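Local coordinates for pirin family protein (PDB 6D0P) that probably acts as a metal-dependent quercetin 2,3-dioxygenase of the pirin family, binding one metal ion per subunit in the first of two cupin-like halves, at residues V25-L28 and D32-G35; P114-A117 and L122-M125; T220-G225 and N241-T246; G264-N269 and M275-D280. All blocks are in the same frame, centred on the assembly; numbering follows the deposited sequence. Where two conformers were deposited one is given.

Interaction 1 of 4, residues V25-L28 and D32-G35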
loop_
_atom_site.group_PDB
_atom_site.type_symbol
_atom_site.label_atom_id
_atom_site.label_comp_id
_atom_site.label_asym_id
_atom_site.label_seq_id
_atom_site.Cartn_x
_atom_site.Cartn_y
_atom_site.Cartn_z
ATOM N N VAL A 25 7.069 2.673 11.288
ATOM C CA VAL A 25 7.091 2.011 9.992
ATOM C C VAL A 25 8.513 1.788 9.462
ATOM O O VAL A 25 9.465 2.491 9.789
ATOM C CB VAL A 25 6.289 2.833 8.965
ATOM C CG1 VAL A 25 4.812 2.915 9.327
ATOM C CG2 VAL A 25 6.869 4.229 8.788
ATOM N N TYR A 26 8.587 0.813 8.561
ATOM C CA TYR A 26 9.757 0.511 7.764
ATOM C C TYR A 26 9.359 0.859 6.332
ATOM O O TYR A 26 8.388 0.268 5.797
ATOM C CB TYR A 26 10.130 -0.972 7.852
ATOM C CG TYR A 26 10.482 -1.431 9.240
ATOM C CD1 TYR A 26 9.499 -1.785 10.157
ATOM C CD2 TYR A 26 11.794 -1.417 9.671
ATOM C CE1 TYR A 26 9.821 -2.170 11.454
ATOM C CE2 TYR A 26 12.132 -1.781 10.963
ATOM C CZ TYR A 26 11.153 -2.188 11.846
ATOM O OH TYR A 26 11.518 -2.546 13.109
ATOM N N ASN A 27 10.001 1.861 5.772
ATOM C CA ASN A 27 9.743 2.235 4.402
ATOM C C ASN A 27 10.355 1.150 3.525
ATOM O O ASN A 27 11.567 0.977 3.570
ATOM C CB ASN A 27 10.353 3.584 4.026
ATOM C CG ASN A 27 10.105 3.891 2.568
ATOM O OD1 ASN A 27 11.021 3.830 1.755
ATOM N ND2 ASN A 27 8.851 4.089 2.215
ATOM N N LEU A 28 9.547 0.437 2.771
ATOM C CA LEU A 28 10.084 -0.665 1.940
ATOM C C LEU A 28 10.412 -0.171 0.529
ATOM O O LEU A 28 11.282 -0.748 -0.130
ATOM C CB LEU A 28 9.104 -1.828 1.948
ATOM C CG LEU A 28 8.786 -2.365 3.339
ATOM C CD1 LEU A 28 7.998 -3.657 3.238
ATOM C CD2 LEU A 28 10.062 -2.566 4.146
ATOM N N ASP A 32 11.162 8.263 -4.519
ATOM C CA ASP A 32 12.278 9.185 -4.388
ATOM C C ASP A 32 13.601 8.444 -4.607
ATOM O O ASP A 32 14.575 9.063 -4.960
ATOM C CB ASP A 32 12.288 9.864 -3.014
ATOM C CG ASP A 32 13.133 11.127 -2.991
ATOM O OD1 ASP A 32 12.890 12.012 -3.843
ATOM O OD2 ASP A 32 14.035 11.212 -2.132
ATOM N N ARG A 33 13.605 7.130 -4.399
ATOM C CA ARG A 33 14.807 6.308 -4.584
ATOM C C ARG A 33 14.683 5.475 -5.860
ATOM O O ARG A 33 15.643 5.378 -6.597
ATOM C CB ARG A 33 15.030 5.373 -3.387
ATOM C CG ARG A 33 15.143 6.099 -2.051
ATOM C CD ARG A 33 15.620 5.212 -0.914
ATOM N NE ARG A 33 14.760 4.063 -0.631
ATOM C CZ ARG A 33 13.747 4.069 0.232
ATOM N NH1 ARG A 33 13.403 5.191 0.846
ATOM N NH2 ARG A 33 13.101 2.945 0.500
ATOM N N LEU A 34 13.520 4.899 -6.156
ATOM C CA LEU A 34 13.464 3.988 -7.374
ATOM C C LEU A 34 12.675 4.586 -8.549
ATOM O O LEU A 34 12.682 4.018 -9.628
ATOM C CB LEU A 34 12.890 2.642 -6.936
ATOM C CG LEU A 34 13.829 1.832 -6.039
ATOM C CD1 LEU A 34 13.116 0.637 -5.416
ATOM C CD2 LEU A 34 15.046 1.378 -6.832
ATOM N N GLY A 35 11.921 5.649 -8.322
ATOM C CA GLY A 35 11.229 6.395 -9.386
ATOM C C GLY A 35 10.256 5.613 -10.265
ATOM O O GLY A 35 9.289 5.005 -9.795
HETATM O O HOH W 1 13.740 0.348 -1.267
#

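Interaction 2 of 4, residues P114-A117 and L122-M125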
loop_
_atom_site.group_PDB
_atom_site.type_symbol
_atom_site.label_atom_id
_atom_site.label_comp_id
_atom_site.label_asym_id
_atom_site.label_seq_id
_atom_site.Cartn_x
_atom_site.Cartn_y
_atom_site.Cartn_z
ATOM N N PRO A 114 -10.501 4.687 18.533
ATOM C CA PRO A 114 -10.762 4.793 19.980
ATOM C C PRO A 114 -10.817 3.415 20.658
ATOM O O PRO A 114 -10.337 3.264 21.772
ATOM C CB PRO A 114 -12.133 5.471 20.075
ATOM C CG PRO A 114 -12.219 6.308 18.821
ATOM C CD PRO A 114 -11.377 5.597 17.775
ATOM N N GLU A 115 -11.404 2.431 19.974
ATOM C CA GLU A 115 -11.523 1.081 20.509
ATOM C C GLU A 115 -10.128 0.455 20.685
ATOM O O GLU A 115 -9.835 -0.164 21.713
ATOM C CB GLU A 115 -12.400 0.251 19.570
ATOM C CG GLU A 115 -12.418 -1.237 19.889
ATOM C CD GLU A 115 -13.445 -1.651 20.929
ATOM O OE1 GLU A 115 -14.237 -0.786 21.367
ATOM O OE2 GLU A 115 -13.458 -2.843 21.295
ATOM N N PHE A 116 -9.279 0.603 19.676
ATOM C CA PHE A 116 -7.921 0.060 19.763
ATOM C C PHE A 116 -7.125 0.812 20.834
ATOM O O PHE A 116 -6.459 0.185 21.646
ATOM C CB PHE A 116 -7.194 0.105 18.420
ATOM C CG PHE A 116 -5.783 -0.415 18.523
ATOM C CD1 PHE A 116 -5.543 -1.755 18.763
ATOM C CD2 PHE A 116 -4.705 0.449 18.469
ATOM C CE1 PHE A 116 -4.252 -2.229 18.915
ATOM C CE2 PHE A 116 -3.411 -0.030 18.603
ATOM C CZ PHE A 116 -3.192 -1.368 18.825
ATOM N N ALA A 117 -7.264 2.125 20.891
ATOM C CA ALA A 117 -6.544 2.928 21.880
ATOM C C ALA A 117 -6.903 2.450 23.286
ATOM O O ALA A 117 -6.022 2.301 24.112
ATOM C CB ALA A 117 -6.873 4.395 21.740
ATOM N N LEU A 122 -1.069 -5.291 19.803
ATOM C CA LEU A 122 -0.185 -5.152 18.656
ATOM C C LEU A 122 -0.907 -4.400 17.538
ATOM O O LEU A 122 -2.081 -4.615 17.259
ATOM C CB LEU A 122 0.265 -6.529 18.147
ATOM C CG LEU A 122 1.124 -7.355 19.102
ATOM C CD1 LEU A 122 1.340 -8.762 18.563
ATOM C CD2 LEU A 122 2.454 -6.667 19.364
ATOM N N PHE A 123 -0.151 -3.538 16.900
ATOM C CA PHE A 123 -0.605 -2.756 15.789
ATOM C C PHE A 123 0.222 -3.178 14.578
ATOM O O PHE A 123 1.444 -3.233 14.671
ATOM C CB PHE A 123 -0.421 -1.267 16.094
ATOM C CG PHE A 123 -0.911 -0.337 15.019
ATOM C CD1 PHE A 123 -2.263 -0.041 14.900
ATOM C CD2 PHE A 123 -0.026 0.258 14.140
ATOM C CE1 PHE A 123 -2.723 0.833 13.930
ATOM C CE2 PHE A 123 -0.484 1.135 13.169
ATOM C CZ PHE A 123 -1.830 1.417 13.058
ATOM N N GLU A 124 -0.423 -3.467 13.461
ATOM C CA GLU A 124 0.296 -3.868 12.260
ATOM C C GLU A 124 -0.516 -3.391 11.062
ATOM O O GLU A 124 -1.716 -3.659 10.992
ATOM C CB GLU A 124 0.492 -5.389 12.226
ATOM C CG GLU A 124 1.277 -5.878 11.004
ATOM C CD GLU A 124 1.348 -7.394 10.858
ATOM O OE1 GLU A 124 0.504 -8.085 11.499
ATOM O OE2 GLU A 124 2.237 -7.883 10.085
HETATM N N MSE A 125 0.130 -2.677 10.146
HETATM C CA MSE A 125 -0.564 -2.178 8.963
HETATM C C MSE A 125 0.398 -1.896 7.862
HETATM O O MSE A 125 1.596 -1.881 8.078
HETATM C CB MSE A 125 -1.397 -0.922 9.288
HETATM C CG MSE A 125 -0.591 0.323 9.612
HETATM SE SE MSE A 125 -1.606 1.987 9.194
HETATM C CE MSE A 125 -0.338 2.521 7.794
#

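Interaction 3 of 4, residues T220-G225 and N241-T246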
loop_
_atom_site.group_PDB
_atom_site.type_symbol
_atom_site.label_atom_id
_atom_site.label_comp_id
_atom_site.label_asym_id
_atom_site.label_seq_id
_atom_site.Cartn_x
_atom_site.Cartn_y
_atom_site.Cartn_z
ATOM N N THR A 220 15.305 -19.822 -7.316
ATOM C CA THR A 220 16.716 -19.506 -7.096
ATOM C C THR A 220 16.949 -18.259 -6.229
ATOM O O THR A 220 18.088 -18.043 -5.859
ATOM C CB THR A 220 17.441 -19.305 -8.438
ATOM O OG1 THR A 220 16.747 -18.261 -9.121
ATOM C CG2 THR A 220 17.470 -20.554 -9.298
ATOM N N ASN A 221 15.963 -17.423 -5.919
ATOM C CA ASN A 221 16.292 -16.225 -5.115
ATOM C C ASN A 221 15.423 -16.165 -3.860
ATOM O O ASN A 221 14.213 -15.971 -3.923
ATOM C CB ASN A 221 16.180 -14.938 -5.932
ATOM C CG ASN A 221 17.324 -14.785 -6.917
ATOM O OD1 ASN A 221 17.120 -15.002 -8.101
ATOM N ND2 ASN A 221 18.514 -14.421 -6.438
ATOM N N ARG A 222 16.068 -16.280 -2.713
ATOM C CA ARG A 222 15.349 -16.258 -1.467
ATOM C C ARG A 222 15.206 -14.825 -0.953
ATOM O O ARG A 222 16.143 -14.039 -1.006
ATOM C CB ARG A 222 16.079 -17.134 -0.455
ATOM C CG ARG A 222 15.397 -17.189 0.899
ATOM C CD ARG A 222 15.986 -18.325 1.696
ATOM N NE ARG A 222 15.542 -18.264 3.074
ATOM C CZ ARG A 222 15.523 -19.298 3.880
ATOM N NH1 ARG A 222 15.913 -20.479 3.423
ATOM N NH2 ARG A 222 15.125 -19.147 5.128
ATOM N N LEU A 223 14.019 -14.510 -0.451
ATOM C CA LEU A 223 13.692 -13.195 0.090
ATOM C C LEU A 223 13.262 -13.352 1.550
ATOM O O LEU A 223 12.476 -14.243 1.855
ATOM C CB LEU A 223 12.535 -12.578 -0.684
ATOM C CG LEU A 223 12.702 -12.425 -2.191
ATOM C CD1 LEU A 223 11.425 -11.855 -2.771
ATOM C CD2 LEU A 223 13.895 -11.531 -2.525
ATOM N N GLU A 224 13.751 -12.464 2.415
ATOM C CA GLU A 224 13.378 -12.440 3.831
ATOM C C GLU A 224 12.396 -11.286 4.092
ATOM O O GLU A 224 12.027 -10.543 3.178
ATOM C CB GLU A 224 14.635 -12.251 4.682
ATOM C CG GLU A 224 15.740 -13.246 4.346
ATOM C CD GLU A 224 15.452 -14.656 4.845
ATOM O OE1 GLU A 224 15.058 -14.792 6.043
ATOM O OE2 GLU A 224 15.641 -15.620 4.051
ATOM N N GLY A 225 12.030 -11.098 5.363
ATOM C CA GLY A 225 11.065 -10.071 5.758
ATOM C C GLY A 225 11.570 -8.652 5.541
ATOM O O GLY A 225 12.773 -8.394 5.515
ATOM N N ASN A 241 7.843 -19.976 -3.423
ATOM C CA ASN A 241 7.920 -21.221 -2.651
ATOM C C ASN A 241 8.299 -20.840 -1.226
ATOM O O ASN A 241 9.412 -20.377 -1.002
ATOM C CB ASN A 241 8.942 -22.178 -3.272
ATOM C CG ASN A 241 8.773 -23.618 -2.831
ATOM O OD1 ASN A 241 7.986 -23.915 -1.933
ATOM N ND2 ASN A 241 9.495 -24.521 -3.478
ATOM N N ALA A 242 7.381 -20.994 -0.276
ATOM C CA ALA A 242 7.639 -20.552 1.104
ATOM C C ALA A 242 8.557 -21.515 1.884
ATOM O O ALA A 242 8.301 -22.709 1.973
ATOM C CB ALA A 242 6.326 -20.372 1.818
ATOM N N GLU A 243 9.568 -20.949 2.541
ATOM C CA GLU A 243 10.490 -21.701 3.410
ATOM C C GLU A 243 10.024 -21.567 4.872
ATOM O O GLU A 243 10.442 -22.327 5.758
ATOM C CB GLU A 243 11.917 -21.191 3.231
ATOM C CG GLU A 243 12.441 -21.342 1.813
ATOM C CD GLU A 243 13.017 -22.711 1.488
ATOM O OE1 GLU A 243 12.628 -23.690 2.158
ATOM O OE2 GLU A 243 13.848 -22.802 0.560
ATOM N N GLU A 244 9.166 -20.571 5.088
ATOM C CA GLU A 244 8.557 -20.248 6.385
ATOM C C GLU A 244 7.173 -19.647 6.115
ATOM O O GLU A 244 6.941 -19.143 5.026
ATOM C CB GLU A 244 9.326 -19.152 7.138
ATOM C CG GLU A 244 10.764 -19.478 7.513
ATOM C CD GLU A 244 11.485 -18.271 8.088
ATOM O OE1 GLU A 244 10.787 -17.301 8.483
ATOM O OE2 GLU A 244 12.739 -18.284 8.133
ATOM N N ASP A 245 6.273 -19.653 7.090
ATOM C CA ASP A 245 4.979 -18.967 6.897
ATOM C C ASP A 245 5.293 -17.514 6.519
ATOM O O ASP A 245 6.071 -16.850 7.241
ATOM C CB ASP A 245 4.132 -18.973 8.171
ATOM C CG ASP A 245 3.476 -20.308 8.480
ATOM O OD1 ASP A 245 3.727 -21.287 7.742
ATOM O OD2 ASP A 245 2.714 -20.349 9.458
ATOM N N THR A 246 4.723 -17.027 5.417
ATOM C CA THR A 246 5.107 -15.725 4.878
ATOM C C THR A 246 3.885 -14.831 4.624
ATOM O O THR A 246 2.934 -15.268 3.999
ATOM C CB THR A 246 5.877 -15.940 3.564
ATOM O OG1 THR A 246 7.055 -16.712 3.820
ATOM C CG2 THR A 246 6.237 -14.648 2.871
HETATM O O HOH W 2 14.746 -17.094 6.702
#

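Interaction 4 of 4, residues G264-N269 and M275-D280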
loop_
_atom_site.group_PDB
_atom_site.type_symbol
_atom_site.label_atom_id
_atom_site.label_comp_id
_atom_site.label_asym_id
_atom_site.label_seq_id
_atom_site.Cartn_x
_atom_site.Cartn_y
_atom_site.Cartn_z
ATOM N N GLY A 264 7.058 16.086 -0.478
ATOM C CA GLY A 264 6.297 15.760 0.738
ATOM C C GLY A 264 5.053 14.919 0.482
ATOM O O GLY A 264 5.136 13.796 -0.001
ATOM N N PRO A 265 3.874 15.458 0.776
ATOM C CA PRO A 265 2.698 14.636 0.485
ATOM C C PRO A 265 1.990 14.999 -0.832
ATOM O O PRO A 265 0.800 14.690 -1.014
ATOM C CB PRO A 265 1.854 14.913 1.723
ATOM C CG PRO A 265 2.073 16.378 1.964
ATOM C CD PRO A 265 3.502 16.643 1.541
ATOM N N PHE A 266 2.711 15.640 -1.742
ATOM C CA PHE A 266 2.164 15.966 -3.046
ATOM C C PHE A 266 2.944 15.200 -4.122
ATOM O O PHE A 266 4.169 15.159 -4.072
ATOM C CB PHE A 266 2.286 17.454 -3.338
ATOM C CG PHE A 266 1.768 18.370 -2.258
ATOM C CD1 PHE A 266 0.456 18.287 -1.839
ATOM C CD2 PHE A 266 2.570 19.376 -1.743
ATOM C CE1 PHE A 266 -0.037 19.159 -0.885
ATOM C CE2 PHE A 266 2.077 20.240 -0.777
ATOM C CZ PHE A 266 0.771 20.140 -0.368
ATOM N N VAL A 267 2.246 14.591 -5.080
ATOM C CA VAL A 267 2.925 13.935 -6.186
ATOM C C VAL A 267 2.173 14.318 -7.458
ATOM O O VAL A 267 1.004 13.910 -7.639
ATOM C CB VAL A 267 3.004 12.405 -6.038
ATOM C CG1 VAL A 267 3.692 11.802 -7.252
ATOM C CG2 VAL A 267 3.712 11.983 -4.760
HETATM N N MSE A 268 2.821 15.127 -8.293
HETATM C CA MSE A 268 2.222 15.617 -9.516
HETATM C C MSE A 268 3.106 15.236 -10.681
HETATM O O MSE A 268 3.982 14.352 -10.540
HETATM C CB MSE A 268 2.026 17.141 -9.374
HETATM C CG MSE A 268 1.073 17.507 -8.209
HETATM SE SE MSE A 268 -0.768 16.921 -8.594
HETATM C CE MSE A 268 -1.184 18.041 -10.176
ATOM N N ASN A 269 2.880 15.855 -11.844
ATOM C CA ASN A 269 3.668 15.531 -13.036
ATOM C C ASN A 269 4.748 16.590 -13.286
ATOM O O ASN A 269 5.775 16.270 -13.937
ATOM C CB ASN A 269 2.795 15.379 -14.287
ATOM C CG ASN A 269 1.831 14.219 -14.187
ATOM O OD1 ASN A 269 0.632 14.441 -14.045
ATOM N ND2 ASN A 269 2.338 12.990 -14.203
HETATM N N MSE A 275 4.415 23.638 -7.324
HETATM C CA MSE A 275 4.390 25.025 -6.822
HETATM C C MSE A 275 2.939 25.415 -6.514
HETATM O O MSE A 275 2.667 26.049 -5.505
HETATM C CB MSE A 275 5.007 25.997 -7.829
HETATM C CG MSE A 275 6.495 25.750 -8.076
HETATM SE SE MSE A 275 7.498 26.343 -6.474
HETATM C CE MSE A 275 7.803 28.226 -7.011
ATOM N N GLU A 276 2.009 25.024 -7.380
ATOM C CA GLU A 276 0.572 25.328 -7.176
ATOM C C GLU A 276 0.054 24.600 -5.923
ATOM O O GLU A 276 -0.701 25.173 -5.139
ATOM C CB GLU A 276 -0.253 24.926 -8.401
ATOM C CG GLU A 276 0.031 25.779 -9.626
ATOM C CD GLU A 276 -0.734 25.369 -10.879
ATOM O OE1 GLU A 276 -1.301 26.280 -11.538
ATOM O OE2 GLU A 276 -0.754 24.141 -11.211
ATOM N N ALA A 277 0.455 23.345 -5.730
ATOM C CA ALA A 277 0.037 22.584 -4.542
ATOM C C ALA A 277 0.552 23.259 -3.263
ATOM O O ALA A 277 -0.180 23.412 -2.308
ATOM C CB ALA A 277 0.530 21.160 -4.626
ATOM N N ILE A 278 1.830 23.608 -3.252
ATOM C CA ILE A 278 2.447 24.297 -2.121
ATOM C C ILE A 278 1.687 25.589 -1.816
ATOM O O ILE A 278 1.360 25.864 -0.648
ATOM C CB ILE A 278 3.927 24.602 -2.421
ATOM C CG1 ILE A 278 4.758 23.324 -2.430
ATOM C CG2 ILE A 278 4.479 25.632 -1.444
ATOM C CD1 ILE A 278 6.161 23.520 -2.954
ATOM N N ASN A 279 1.425 26.377 -2.852
ATOM C CA ASN A 279 0.740 27.674 -2.685
ATOM C C ASN A 279 -0.687 27.461 -2.152
ATOM O O ASN A 279 -1.099 28.164 -1.226
ATOM C CB ASN A 279 0.801 28.507 -3.966
ATOM C CG ASN A 279 2.205 29.006 -4.234
ATOM O OD1 ASN A 279 3.045 28.997 -3.338
ATOM N ND2 ASN A 279 2.472 29.446 -5.453
ATOM N N ASP A 280 -1.418 26.519 -2.729
ATOM C CA ASP A 280 -2.788 26.209 -2.302
ATOM C C ASP A 280 -2.798 25.806 -0.821
ATOM O O ASP A 280 -3.622 26.302 -0.029
ATOM C CB ASP A 280 -3.397 25.087 -3.151
ATOM C CG ASP A 280 -3.770 25.492 -4.570
ATOM O OD1 ASP A 280 -3.757 26.714 -4.856
ATOM O OD2 ASP A 280 -4.053 24.580 -5.396
#

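Interaction 1 of 4, residues V25-L28 and D32-G35
Arg33 reaches back from the short helix 31-34 to Asn27 on strand 23-30. The contact joins the strand next to the outermost one of the N-terminal cupin sheet of this pirin to the helical turn that follows it. The two segments are close in sequence, yet their backbones stay well apart, with Leu28 and Arg33 the nearest pair at 10.7 Å between CA atoms. The arginine, bent at chi3, and the asparagine side chain come from opposite directions and bridge the space.

The direct hydrogen bonds all end on one atom. Arg33 NH2 donates to Asn27 OD1 at 2.6 Å, and Arg33 NH1 donates to the same Asn27 OD1 at 2.9 Å. Both bonds are bent, NH1 more so (131°) than NH2 (145°), as expected for two donors sharing one oxygen. OD1 lies close to the guanidinium plane, while the amide plane stands nearly perpendicular to it. The bond from NH2 runs nearly in line with the C=O bond; that from NH1 comes from above the carbonyl plane. Asn27 CG is anti to the backbone N (chi1 177°), which directs the amide to the arginine.

The other half of the amide is held from elsewhere. Asn27 ND2 donates to Asp45 OD1 on the neighbouring strand and to Phe29 O. With both ends engaged, the buried amide is fixed in its rotation.

Water adds a second bridge between the segments. One water molecule accepts from Arg33 NH2 at 3.2 Å. It also donates to Leu28 O, 2.9 Å from the water oxygen.

Interaction 2 of 4, residues P114-A117 and L122-M125
Phe116 on helix 114-119 points its ring at the start of strand 121-131 and meets Phe123 there. This is a small helix-to-strand contact in the N-terminal cupin half, where the helix folds back on the strand that follows it.

The tight part is apolar, mostly ring against ring. Phe116 CE2 lies 3.9 Å from Phe123 CD1, and Phe116 CZ is also 3.9 Å from Phe123 CB. The ring centroids are 5.8 Å apart with planes at 42°, so the pair is oblique, neither a stack nor a T-shape. The two side chains cross at about a right angle. In Phe116, CG is anti to the backbone N (chi1 178°), which carries the ring from the helix toward the strand. The ring also packs against the strand backbone, with Phe116 CE1 3.6 Å from Leu122 O, again at an oblique angle. His112 joins the cluster: it meets the Phe116 ring edge-to-face and also lies against the Phe123 ring. Phe123 also touches Phe52 and Val80. Both phenylalanines are buried.

The looser side is at Leu122. Its side chain points away from the helix and is exposed, and it rests on Asn51 and Gln77 instead.

The side chain of Phe123 is about 8 Å from that of the manganese ligand Glu110, so the cluster lies near the metal site without being part of it. No hydrogen bond crosses between the two segments. The chemistry implies that helix and strand are joined here by apolar burial, with little directional preference.

Interaction 3 of 4, residues T220-G225 and N241-T246
Arg222 stretches from strand 221-224 to the corner at Glu243 and Glu244, and the two acids meet its guanidinium in different ways. Its chain is extended, with CG anti to the backbone N (chi1 -180°), and it crosses each glutamate at about a right angle.

Glu243 lies over one face. Its CB sits 4.0 Å above the guanidinium plane of Arg222, toward the rim, and its CG is 3.9 Å from Arg222 NH1. The carboxylate and guanidinium planes are only 25° apart. Glu243 OE2 is well out of the guanidinium plane, so no N-H points at it.

Glu244, in the conformer given, comes to the edge, its carboxylate turned 82° from the guanidinium. The salt bridge from Arg222 NH2 to Glu244 OE2 is long, at 3.9 Å. A water lies between them, 2.6 Å from Arg222 NH2 and 2.7 Å from Glu244 OE2.

Two residues on, Glu224 OE2 takes a hydrogen-bonded salt bridge from Arg222 NE at 2.8 Å. The arginine charge probably offsets the two acids, whose Glu224 OE1 and Glu244 OE2 are 4.7 Å apart.

Arg222, Glu224 and Glu244 thus form a surface salt-bridge network, set where the chain turns a corner between two sheets of the C-terminal cupin domain.

Interaction 4 of 4, residues G264-N269 and M275-D280
Phe266 lays one face of its ring over the methyl group of Ala277. The methyl carbon, Ala277 CB, is 3.9 Å from the ring centroid of Phe266 and only 12° off the ring normal. This is a CH-pi contact over the centre of the ring. Ala277 CB is 3.9 Å from Phe266 CG as well, and 4.0 Å from both CD1 and CD2 of that ring. Phe266 CG is anti to its carbonyl carbon (chi1 -51°), and this turn brings the ring face against the helix. With only a methyl on the helix side, strand and helix approach to 7.1 Å between the CA atoms of Phe266 and Ala277.

The far end of the ring reaches further along the helix. Phe266 CZ lies 3.9 Å from the backbone oxygen Ala277 O. Phe266 CE2 is 4.4 Å from Ile278 CG1, a lighter apolar touch beside the main overlap. No hydrogen bond joins the two segments, so the link is made by apolar surfaces. Both Phe266 and Ala277 are buried.

The contact lies near the metal site of the other cupin half. The side chain of Phe266 is about 6 Å from that of His66, a manganese ligand. Asp280, on the same helix, forms a salt bridge with Arg67, just beyond strand 64-66.

Strand 266-268 pairs with strand 261-263 in a two-stranded antiparallel sheet, and helix 271-282 follows it and packs back on it. Ile274 and Phe281 of that helix also touch Phe266, while Pro65 of strand 64-66 meets it too. The ring is thereby set between the C-terminal helix and a strand carrying metal ligands.

The four contacts follow one another along the chain, and none nests in or crosses another. Interaction 1 closes the short passage from strand 23-30 into helix 31-34. Interaction 2 closes the turn from helix 114-119 into strand 121-131. Both reach the same seven-stranded sheet of the N-terminal cupin half. Interaction 3 closes a longer excursion, through two strands, in the C-terminal cupin domain. Interaction 4 closes the short turn between strand 266-268 and helix 271-282. Interactions 3 and 4 both belong to the C-terminal domain, yet lie on opposite sides of the chain's centre, 39 Å apart between centres. Interaction 4 also ties the C-terminal helix region to strand 64-66, beside the metal site.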